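Local coordinates for protein separin (Saccharomyces cerevisiae, PDB 5U1T) that cleaves a cohesin subunit at anaphase onset as a caspase-like cysteine protease, so that chromosomes can segregate, at residues A[416-419]-A[420-424]. Numbering follows the deposited sequence.
Sequences NLEI and SNVLI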
loop_
_atom_site.group_PDB
_atom_site.type_symbol
_atom_site.label_atom_id
_atom_site.label_comp_id
_atom_site.label_asym_id
_atom_site.label_seq_id
_atom_site.Cartn_x
_atom_site.Cartn_y
_atom_site.Cartn_z
ATOM N N ASN A 416 -7.252 42.604 -22.910
ATOM C CA ASN A 416 -7.339 42.527 -24.355
ATOM C C ASN A 416 -6.031 42.845 -25.056
ATOM O O ASN A 416 -5.713 42.239 -26.068
ATOM C CB ASN A 416 -8.433 43.440 -24.864
ATOM C CG ASN A 416 -9.084 42.899 -26.098
ATOM O OD1 ASN A 416 -9.113 41.693 -26.319
ATOM N ND2 ASN A 416 -9.598 43.790 -26.930
ATOM N N LEU A 417 -5.267 43.784 -24.516
ATOM C CA LEU A 417 -3.988 44.115 -25.121
ATOM C C LEU A 417 -3.040 42.943 -24.973
ATOM O O LEU A 417 -2.246 42.648 -25.875
ATOM C CB LEU A 417 -3.392 45.363 -24.490
ATOM C CG LEU A 417 -2.154 45.901 -25.201
ATOM C CD1 LEU A 417 -2.422 46.018 -26.670
ATOM C CD2 LEU A 417 -1.775 47.236 -24.620
ATOM N N GLU A 418 -3.130 42.286 -23.817
ATOM C CA GLU A 418 -2.404 41.054 -23.549
ATOM C C GLU A 418 -2.729 40.016 -24.620
ATOM O O GLU A 418 -1.834 39.488 -25.279
ATOM C CB GLU A 418 -2.755 40.525 -22.150
ATOM C CG GLU A 418 -1.906 39.364 -21.684
ATOM C CD GLU A 418 -0.413 39.618 -21.901
ATOM O OE1 GLU A 418 0.150 40.548 -21.271
ATOM O OE2 GLU A 418 0.201 38.885 -22.713
ATOM N N ILE A 419 -4.020 39.748 -24.795
ATOM C CA ILE A 419 -4.489 38.838 -25.832
ATOM C C ILE A 419 -4.022 39.248 -27.221
ATOM O O ILE A 419 -3.595 38.408 -28.021
ATOM C CB ILE A 419 -6.013 38.743 -25.842
ATOM C CG1 ILE A 419 -6.498 37.992 -24.603
ATOM C CG2 ILE A 419 -6.492 38.052 -27.103
ATOM C CD1 ILE A 419 -5.913 36.591 -24.458
ATOM N N SER A 420 -4.094 40.540 -27.504
ATOM C CA SER A 420 -3.657 41.033 -28.794
ATOM C C SER A 420 -2.245 40.564 -29.073
ATOM O O SER A 420 -2.006 39.888 -30.070
ATOM C CB SER A 420 -3.742 42.562 -28.873
ATOM O OG SER A 420 -5.081 42.968 -29.102
ATOM N N ASN A 421 -1.358 40.907 -28.164
ATOM C CA ASN A 421 0.039 40.549 -28.211
ATOM C C ASN A 421 0.251 39.071 -28.437
ATOM O O ASN A 421 1.110 38.652 -29.186
ATOM C CB ASN A 421 0.649 40.916 -26.877
ATOM C CG ASN A 421 2.093 40.572 -26.803
ATOM O OD1 ASN A 421 2.658 40.082 -27.749
ATOM N ND2 ASN A 421 2.695 40.821 -25.682
ATOM N N VAL A 422 -0.529 38.286 -27.739
ATOM C CA VAL A 422 -0.466 36.843 -27.856
ATOM C C VAL A 422 -0.733 36.454 -29.303
ATOM O O VAL A 422 0.017 35.679 -29.892
ATOM C CB VAL A 422 -1.474 36.131 -26.952
ATOM C CG1 VAL A 422 -1.539 34.675 -27.322
ATOM C CG2 VAL A 422 -1.097 36.295 -25.487
ATOM N N LEU A 423 -1.802 37.003 -29.879
ATOM C CA LEU A 423 -2.199 36.649 -31.234
ATOM C C LEU A 423 -1.147 37.096 -32.232
ATOM O O LEU A 423 -0.849 36.409 -33.210
ATOM C CB LEU A 423 -3.544 37.259 -31.554
ATOM C CG LEU A 423 -4.688 36.505 -30.897
ATOM C CD1 LEU A 423 -6.030 37.180 -31.172
ATOM C CD2 LEU A 423 -4.689 35.088 -31.407
ATOM N N ILE A 424 -0.562 38.248 -31.949
ATOM C CA ILE A 424 0.464 38.813 -32.799
ATOM C C ILE A 424 1.802 38.096 -32.635
ATOM O O ILE A 424 2.429 37.764 -33.634
ATOM C CB ILE A 424 0.650 40.316 -32.520
ATOM C CG1 ILE A 424 -0.666 41.067 -32.755
ATOM C CG2 ILE A 424 1.751 40.881 -33.389
ATOM C CD1 ILE A 424 -0.490 42.556 -32.864
#
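Ser420 bonds twice to the carbonyl oxygen of Asn416, one turn back along the same helix. Its backbone N lies 2.8 Å from Asn416 O. Its hydroxyl donates to the same oxygen, with OG 3.2 Å from Asn416 O. The two donors come from opposite faces of the carbonyl plane, and OG sits well above it rather than on a lone pair. The torsion chi1 of -79° keeps OG beside the backbone N of Ser420, which turns the hydroxyl back to the preceding turn. With an alanine here, Asn416 O would probably keep its backbone bond but lose its second donor. Three more backbone bonds follow the same helical pattern, each from an N-H to the carbonyl four residues earlier. Asn421 N to Leu417 O, at 3.0 Å, is almost straight at the hydrogen (176°). Val422 N meets Glu418 O, and Leu423 N meets Ile419 O at 2.9 Å. This is regular alpha-helix inside helix 408-425, in the helical part of separase. Glu418 bends at chi2 and its OE2 comes within 4.0 Å of Val422 CG2, the two side chains crossing at a slant. The other carboxylate oxygen, OE1, forms a salt bridge with Lys437 of helix 431-444. Asn421 OD1 bonds to the hydroxyl of Ser425. On the buried side, Ile419 and Leu423 lie side by side and point the same way. Their branches touch where Ile419 CG2 is 4.2 Å from Leu423 CD1. Phe438 packs on Ile419, while Leu417 rests on Ile395 of helix 388-404.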